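Local coordinates for protein branched-chain-amino-acid aminotransferase (Deinococcus radiodurans, PDB 3UZO) that probably catalyses the pyridoxal-phosphate-dependent transfer of amino groups between leucine, valine or isoleucine and 2-oxoglutarate in branched-chain amino acid biosynthesis, at residues 224-229 with 309-314; 89-94 with 120-125. All coordinates share one frame; numbering follows the deposited sequence.

Overall arrangement
The two contacts belong to different sheets, as expected of a class-IV aminotransferase, whose cofactor sits between a smaller and a larger domain. Contact 2 comes first along the chain and joins strand 89-91 of the antiparallel sheet, next to strand 74-83, to helix 115-128 packed against it. Contact 1 lies in the later, mixed sheet, where strands 224-225 and 309-316 flank strand 183-186. Their centres are about 30 Å apart, on opposite sides of the chain's centre, and their nearest atoms stay about 14 Å apart. Pyridoxal phosphate is about 11 Å from the side chain of Ile226 and about 12 Å from that of Leu91, so neither small apolar cluster touches the cofactor.

Contact 1 of 2, residues 224-229 with 309-314; sequences DVIYLD and TPIGGI
Ile311 and Ile314 meet Ile226 over the mixed sheet of this class-IV aminotransferase fold, beside strand 183-186. That strand runs parallel to both 224-225 and 309-316 and separates their backbones, so no hydrogen bond joins the two segments and the isoleucines bridge the gap with their ends. At the start of segment 309-314, Thr309 uses its hydroxyl OG1 to bind the carbonyl of Ala306, a glutamate-binding residue. Ile311 then points its side chain toward Ile226, and the CD1 end of its ethyl arm comes 4.0 Å from CD1 of Ile226. Gly312 departs from extended geometry (phi -67°, psi -55°), which probably helps residues three apart, Ile311 and Ile314, face the same partner. Gly313 returns to extended form, its N weakly bonded to OD1 of Asn184. Ile314 completes the cluster, its side chain crossing that of Ile226 at about a right angle. All three isoleucines touch Phe244 of strand 243-248, and branched aliphatic groups suit such a buried, water-poor place. In Ile226, CG1 stands anti to the carbonyl carbon (chi1 -71°) and the chain beyond is extended, carrying CD1 to the closest meeting: a tight 3.5 Å from CD1 of Ile314.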
ATOM      1  N   ASP A 224      13.391 -10.993  11.121  1.00 18.80           N
ATOM      2  CA  ASP A 224      12.169 -10.610  10.432  1.00 17.68           C
ATOM      3  C   ASP A 224      11.107 -11.691  10.626  1.00 17.92           C
ATOM      4  O   ASP A 224      11.324 -12.692  11.311  1.00 17.09           O
ATOM      5  CB  ASP A 224      12.473 -10.443   8.935  1.00 18.82           C
ATOM      6  CG  ASP A 224      11.407  -9.652   8.184  1.00 21.88           C
ATOM      7  OD1 ASP A 224      11.476  -9.627   6.934  1.00 20.05           O
ATOM      8  OD2 ASP A 224      10.510  -9.056   8.822  1.00 21.26           O
ATOM      9  N   VAL A 225       9.955 -11.478  10.009  1.00 18.32           N
ATOM     10  CA  VAL A 225       8.859 -12.426  10.090  1.00 18.00           C
ATOM     11  C   VAL A 225       8.847 -13.277   8.830  1.00 16.77           C
ATOM     12  O   VAL A 225       9.210 -12.809   7.749  1.00 17.77           O
ATOM     13  CB  VAL A 225       7.487 -11.687  10.191  1.00 18.71           C
ATOM     14  CG1 VAL A 225       6.340 -12.652   9.913  1.00 18.69           C
ATOM     15  CG2 VAL A 225       7.325 -11.068  11.570  1.00 20.37           C
ATOM     16  N   ILE A 226       8.484 -14.544   8.964  1.00 17.80           N
ATOM     17  CA  ILE A 226       8.345 -15.365   7.776  1.00 17.75           C
ATOM     18  C   ILE A 226       6.843 -15.509   7.723  1.00 16.92           C
ATOM     19  O   ILE A 226       6.220 -15.989   8.672  1.00 18.04           O
ATOM     20  CB  ILE A 226       9.016 -16.742   7.888  1.00 23.61           C
ATOM     21  CG1 ILE A 226      10.536 -16.572   7.868  1.00 24.39           C
ATOM     22  CG2 ILE A 226       8.597 -17.612   6.709  1.00 23.47           C
ATOM     23  CD1 ILE A 226      11.312 -17.868   7.758  1.00 24.74           C
ATOM     24  N   TYR A 227       6.258 -15.055   6.622  1.00 14.10           N
ATOM     25  CA  TYR A 227       4.817 -15.096   6.460  1.00 12.91           C
ATOM     26  C   TYR A 227       4.286 -16.423   5.935  1.00 12.94           C
ATOM     27  O   TYR A 227       4.970 -17.132   5.198  1.00  9.61           O
ATOM     28  CB  TYR A 227       4.371 -13.946   5.549  1.00 11.34           C
ATOM     29  CG  TYR A 227       4.677 -12.576   6.126  1.00 12.64           C
ATOM     30  CD1 TYR A 227       5.958 -12.020   6.033  1.00 11.03           C
ATOM     31  CD2 TYR A 227       3.695 -11.856   6.807  1.00  9.38           C
ATOM     32  CE1 TYR A 227       6.248 -10.772   6.610  1.00 12.64           C
ATOM     33  CE2 TYR A 227       3.972 -10.622   7.386  1.00  9.15           C
ATOM     34  CZ  TYR A 227       5.248 -10.086   7.285  1.00  8.59           C
ATOM     35  OH  TYR A 227       5.504  -8.871   7.870  1.00  8.73           O
ATOM     36  N   LEU A 228       3.057 -16.739   6.339  1.00 12.58           N
ATOM     37  CA  LEU A 228       2.372 -17.958   5.937  1.00 15.01           C
ATOM     38  C   LEU A 228       1.239 -17.559   4.999  1.00 15.91           C
ATOM     39  O   LEU A 228       0.870 -16.386   4.945  1.00 16.83           O
ATOM     40  CB  LEU A 228       1.803 -18.666   7.169  1.00 18.51           C
ATOM     41  CG  LEU A 228       2.803 -18.970   8.286  1.00 18.84           C
ATOM     42  CD1 LEU A 228       2.097 -19.659   9.453  1.00 17.23           C
ATOM     43  CD2 LEU A 228       3.918 -19.841   7.731  1.00 19.93           C
ATOM     44  N   ASP A 229       0.676 -18.519   4.268  1.00 15.83           N
ATOM     45  CA  ASP A 229      -0.392 -18.177   3.341  1.00 16.59           C
ATOM     46  C   ASP A 229      -1.518 -17.478   4.099  1.00 17.51           C
ATOM     47  O   ASP A 229      -1.944 -17.930   5.170  1.00 15.58           O
ATOM     48  CB  ASP A 229      -0.915 -19.423   2.618  1.00 18.60           C
ATOM     49  CG  ASP A 229      -1.667 -20.361   3.536  1.00 19.07           C
ATOM     50  OD1 ASP A 229      -1.015 -21.079   4.328  1.00 15.78           O
ATOM     51  OD2 ASP A 229      -2.916 -20.363   3.460  1.00 19.03           O
ATOM     52  N   THR A 309      20.577 -15.417   3.141  1.00 14.41           N
ATOM     53  CA  THR A 309      20.799 -15.244   4.568  1.00 14.07           C
ATOM     54  C   THR A 309      20.390 -16.578   5.187  1.00 12.55           C
ATOM     55  O   THR A 309      19.206 -16.912   5.215  1.00 11.53           O
ATOM     56  CB  THR A 309      19.897 -14.142   5.148  1.00 28.98           C
ATOM     57  OG1 THR A 309      20.224 -12.884   4.543  1.00 31.49           O
ATOM     58  CG2 THR A 309      20.086 -14.044   6.656  1.00 29.01           C
ATOM     59  N   PRO A 310      21.365 -17.361   5.684  1.00 15.14           N
ATOM     60  CA  PRO A 310      21.030 -18.651   6.287  1.00 14.82           C
ATOM     61  C   PRO A 310      20.022 -18.475   7.412  1.00 14.19           C
ATOM     62  O   PRO A 310      20.094 -17.511   8.175  1.00 14.35           O
ATOM     63  CB  PRO A 310      22.378 -19.161   6.800  1.00 12.96           C
ATOM     64  CG  PRO A 310      23.385 -18.477   5.880  1.00 13.95           C
ATOM     65  CD  PRO A 310      22.810 -17.090   5.784  1.00 14.38           C
ATOM     66  N   ILE A 311      19.070 -19.396   7.502  1.00 12.20           N
ATOM     67  CA  ILE A 311      18.081 -19.327   8.561  1.00 11.82           C
ATOM     68  C   ILE A 311      18.494 -20.316   9.653  1.00 12.82           C
ATOM     69  O   ILE A 311      18.544 -21.527   9.429  1.00 11.60           O
ATOM     70  CB  ILE A 311      16.667 -19.645   8.026  1.00 12.46           C
ATOM     71  CG1 ILE A 311      16.241 -18.547   7.041  1.00 13.44           C
ATOM     72  CG2 ILE A 311      15.673 -19.759   9.191  1.00 10.62           C
ATOM     73  CD1 ILE A 311      14.932 -18.821   6.297  1.00 13.51           C
ATOM     74  N   GLY A 312      18.832 -19.784  10.821  1.00 19.66           N
ATOM     75  CA  GLY A 312      19.244 -20.631  11.923  1.00 20.79           C
ATOM     76  C   GLY A 312      18.063 -21.453  12.391  1.00 20.66           C
ATOM     77  O   GLY A 312      18.119 -22.680  12.437  1.00 21.29           O
ATOM     78  N   GLY A 313      16.981 -20.762  12.722  1.00 14.79           N
ATOM     79  CA  GLY A 313      15.788 -21.443  13.173  1.00 16.01           C
ATOM     80  C   GLY A 313      14.550 -20.605  12.956  1.00 15.74           C
ATOM     81  O   GLY A 313      14.636 -19.401  12.700  1.00 16.05           O
ATOM     82  N   ILE A 314      13.388 -21.238  13.055  1.00 16.24           N
ATOM     83  CA  ILE A 314      12.135 -20.528  12.877  1.00 16.81           C
ATOM     84  C   ILE A 314      11.244 -20.733  14.089  1.00 16.91           C
ATOM     85  O   ILE A 314      10.991 -21.865  14.501  1.00 17.43           O
ATOM     86  CB  ILE A 314      11.373 -21.014  11.625  1.00 13.95           C
ATOM     87  CG1 ILE A 314      12.202 -20.753  10.364  1.00 13.48           C
ATOM     88  CG2 ILE A 314      10.033 -20.299  11.527  1.00 12.26           C
ATOM     89  CD1 ILE A 314      11.469 -21.091   9.074  1.00 11.14           C
TER

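Contact 2 of 2, residues 89-94 with 120-125; sequences INLFRP and DACLQV
Leu91 reaches from strand 89-91 to Cys122 and Leu123 on helix 115-128, a helix-on-sheet packing in the antiparallel-sheet part of the aminotransferase. Its CB leaves the strand toward the helix. With CG anti to the backbone N (chi1 -169°), the branch point is carried outward, though CG itself still stands 4.6 Å from SG of Cys122. At the fork the methyls part company. CD1 stays back, 4.8 Å from the same SG, while CD2 makes the contact: it lies 3.5 Å from SG of Cys122 and 3.7 Å from CD2 of Leu123. Those two partners are 5.1 Å from each other, SG to CD2, so the methyl nestles between neighbouring side chains of one helical turn. The Leu123 chain starts out off to one side, and its extended form brings the end back to cross Leu91 at a slant. Pro94, which begins helix 94-107, approaches more loosely, its CB 4.6 Å from SG of Cys122. Leu91 and Cys122 also share Leu144 of strand 141-151, while Ala121 and Val125 rest on strand 162-172, where a small alanine is consistent with close approach of the helix. The partly exposed Asp120 and Gln124 lie elsewhere on the helix, where NE2 of Gln124 binds OD1 of Asp120 at 2.7 Å, from the syn side but tilted out of the carboxylate plane. Between strand and helix, by contrast, no hydrogen bond forms: methyls and a weakly polar sulphur meet, so the cohesion there comes from dispersion and the exclusion of water.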
ATOM      1  N   ILE A  89      32.744  -3.773 -14.450  1.00  7.22           N
ATOM      2  CA  ILE A  89      31.569  -3.625 -13.597  1.00  7.62           C
ATOM      3  C   ILE A  89      30.396  -4.472 -14.084  1.00  7.90           C
ATOM      4  O   ILE A  89      29.962  -4.358 -15.240  1.00  7.17           O
ATOM      5  CB  ILE A  89      31.086  -2.161 -13.544  1.00 10.10           C
ATOM      6  CG1 ILE A  89      32.209  -1.250 -13.040  1.00  9.76           C
ATOM      7  CG2 ILE A  89      29.852  -2.048 -12.633  1.00 11.77           C
ATOM      8  CD1 ILE A  89      31.878   0.235 -13.147  1.00 11.84           C
ATOM      9  N   ASN A  90      29.875  -5.301 -13.187  1.00 10.88           N
ATOM     10  CA  ASN A  90      28.747  -6.173 -13.495  1.00 10.33           C
ATOM     11  C   ASN A  90      27.406  -5.642 -12.999  1.00 11.14           C
ATOM     12  O   ASN A  90      27.290  -5.175 -11.867  1.00 11.30           O
ATOM     13  CB  ASN A  90      28.952  -7.558 -12.866  1.00  9.04           C
ATOM     14  CG  ASN A  90      29.923  -8.423 -13.643  1.00 11.74           C
ATOM     15  OD1 ASN A  90      30.440  -8.018 -14.686  1.00 11.87           O
ATOM     16  ND2 ASN A  90      30.165  -9.633 -13.142  1.00  7.54           N
ATOM     17  N   LEU A  91      26.398  -5.722 -13.861  1.00  9.64           N
ATOM     18  CA  LEU A  91      25.037  -5.346 -13.510  1.00 10.34           C
ATOM     19  C   LEU A  91      24.365  -6.720 -13.638  1.00 11.51           C
ATOM     20  O   LEU A  91      24.437  -7.352 -14.695  1.00 12.20           O
ATOM     21  CB  LEU A  91      24.481  -4.334 -14.516  1.00 14.90           C
ATOM     22  CG  LEU A  91      23.169  -3.609 -14.189  1.00 16.66           C
ATOM     23  CD1 LEU A  91      23.157  -3.070 -12.750  1.00 14.81           C
ATOM     24  CD2 LEU A  91      23.011  -2.464 -15.187  1.00 15.66           C
ATOM     25  N   PHE A  92      23.763  -7.194 -12.550  1.00  8.83           N
ATOM     26  CA  PHE A  92      23.142  -8.520 -12.500  1.00 10.29           C
ATOM     27  C   PHE A  92      21.678  -8.599 -12.941  1.00 10.66           C
ATOM     28  O   PHE A  92      20.793  -7.994 -12.335  1.00  9.70           O
ATOM     29  CB  PHE A  92      23.280  -9.066 -11.070  1.00 10.10           C
ATOM     30  CG  PHE A  92      22.818 -10.486 -10.906  1.00 12.18           C
ATOM     31  CD1 PHE A  92      23.571 -11.545 -11.419  1.00 13.05           C
ATOM     32  CD2 PHE A  92      21.647 -10.771 -10.214  1.00 13.72           C
ATOM     33  CE1 PHE A  92      23.165 -12.873 -11.238  1.00 12.35           C
ATOM     34  CE2 PHE A  92      21.223 -12.097 -10.026  1.00 11.67           C
ATOM     35  CZ  PHE A  92      21.982 -13.150 -10.536  1.00 13.36           C
ATOM     36  N   ARG A  93      21.442  -9.361 -14.004  1.00 10.36           N
ATOM     37  CA  ARG A  93      20.111  -9.579 -14.570  1.00 10.05           C
ATOM     38  C   ARG A  93      19.122  -8.398 -14.559  1.00 11.14           C
ATOM     39  O   ARG A  93      17.958  -8.558 -14.166  1.00  8.49           O
ATOM     40  CB  ARG A  93      19.473 -10.792 -13.872  1.00 12.02           C
ATOM     41  CG  ARG A  93      20.405 -11.993 -13.769  1.00  9.48           C
ATOM     42  CD  ARG A  93      19.653 -13.267 -13.418  1.00 12.65           C
ATOM     43  NE  ARG A  93      18.817 -13.706 -14.532  1.00 12.98           N
ATOM     44  CZ  ARG A  93      17.952 -14.710 -14.480  1.00 14.12           C
ATOM     45  NH1 ARG A  93      17.791 -15.401 -13.357  1.00 14.32           N
ATOM     46  NH2 ARG A  93      17.250 -15.024 -15.558  1.00 12.27           N
ATOM     47  N   PRO A  94      19.553  -7.209 -15.025  1.00  7.31           N
ATOM     48  CA  PRO A  94      18.653  -6.052 -15.034  1.00  8.07           C
ATOM     49  C   PRO A  94      17.408  -6.231 -15.901  1.00  8.97           C
ATOM     50  O   PRO A  94      16.387  -5.589 -15.665  1.00 11.13           O
ATOM     51  CB  PRO A  94      19.551  -4.922 -15.529  1.00 10.83           C
ATOM     52  CG  PRO A  94      20.472  -5.647 -16.486  1.00 10.62           C
ATOM     53  CD  PRO A  94      20.828  -6.885 -15.696  1.00  9.92           C
ATOM     54  N   ASP A 120      18.933   1.409 -19.531  1.00 13.66           N
ATOM     55  CA  ASP A 120      19.732   2.582 -19.855  1.00 14.38           C
ATOM     56  C   ASP A 120      19.788   3.523 -18.653  1.00 13.44           C
ATOM     57  O   ASP A 120      20.817   4.152 -18.400  1.00 11.95           O
ATOM     58  CB  ASP A 120      19.155   3.323 -21.063  1.00 20.06           C
ATOM     59  CG  ASP A 120      19.935   4.584 -21.386  1.00 23.19           C
ATOM     60  OD1 ASP A 120      19.491   5.683 -20.999  1.00 24.37           O
ATOM     61  OD2 ASP A 120      21.010   4.469 -22.009  1.00 22.77           O
ATOM     62  N   ALA A 121      18.689   3.610 -17.907  1.00  9.60           N
ATOM     63  CA  ALA A 121      18.658   4.477 -16.729  1.00 11.13           C
ATOM     64  C   ALA A 121      19.639   3.974 -15.657  1.00 11.46           C
ATOM     65  O   ALA A 121      20.386   4.755 -15.075  1.00 10.04           O
ATOM     66  CB  ALA A 121      17.239   4.547 -16.156  1.00  6.19           C
ATOM     67  N   CYS A 122      19.642   2.673 -15.388  1.00  9.27           N
ATOM     68  CA  CYS A 122      20.573   2.160 -14.392  1.00  8.89           C
ATOM     69  C   CYS A 122      22.026   2.321 -14.872  1.00  8.95           C
ATOM     70  O   CYS A 122      22.898   2.673 -14.082  1.00  7.99           O
ATOM     71  CB  CYS A 122      20.258   0.701 -14.043  1.00 69.95           C
ATOM     72  SG  CYS A 122      20.176  -0.412 -15.432  1.00 72.53           S
ATOM     73  N   LEU A 123      22.286   2.087 -16.158  1.00  7.55           N
ATOM     74  CA  LEU A 123      23.650   2.251 -16.673  1.00 10.53           C
ATOM     75  C   LEU A 123      24.107   3.694 -16.472  1.00 10.08           C
ATOM     76  O   LEU A 123      25.216   3.938 -15.991  1.00  9.59           O
ATOM     77  CB  LEU A 123      23.724   1.886 -18.158  1.00 12.76           C
ATOM     78  CG  LEU A 123      23.503   0.405 -18.485  1.00 13.18           C
ATOM     79  CD1 LEU A 123      23.440   0.207 -19.988  1.00 14.52           C
ATOM     80  CD2 LEU A 123      24.630  -0.421 -17.862  1.00 12.91           C
ATOM     81  N   GLN A 124      23.250   4.648 -16.834  1.00 10.70           N
ATOM     82  CA  GLN A 124      23.579   6.062 -16.660  1.00 11.12           C
ATOM     83  C   GLN A 124      23.909   6.367 -15.206  1.00 11.21           C
ATOM     84  O   GLN A 124      24.884   7.056 -14.917  1.00 11.04           O
ATOM     85  CB  GLN A 124      22.418   6.960 -17.090  1.00 10.07           C
ATOM     86  CG  GLN A 124      22.220   7.097 -18.592  1.00 11.92           C
ATOM     87  CD  GLN A 124      21.291   8.253 -18.936  1.00 13.46           C
ATOM     88  OE1 GLN A 124      21.522   9.385 -18.520  1.00 14.07           O
ATOM     89  NE2 GLN A 124      20.243   7.970 -19.698  1.00 14.55           N
ATOM     90  N   VAL A 125      23.092   5.855 -14.287  1.00 11.35           N
ATOM     91  CA  VAL A 125      23.324   6.097 -12.866  1.00 11.30           C
ATOM     92  C   VAL A 125      24.614   5.440 -12.392  1.00 10.33           C
ATOM     93  O   VAL A 125      25.391   6.059 -11.676  1.00 11.98           O
ATOM     94  CB  VAL A 125      22.123   5.600 -12.007  1.00  9.08           C
ATOM     95  CG1 VAL A 125      22.432   5.714 -10.495  1.00  7.43           C
ATOM     96  CG2 VAL A 125      20.896   6.427 -12.341  1.00  8.27           C
TER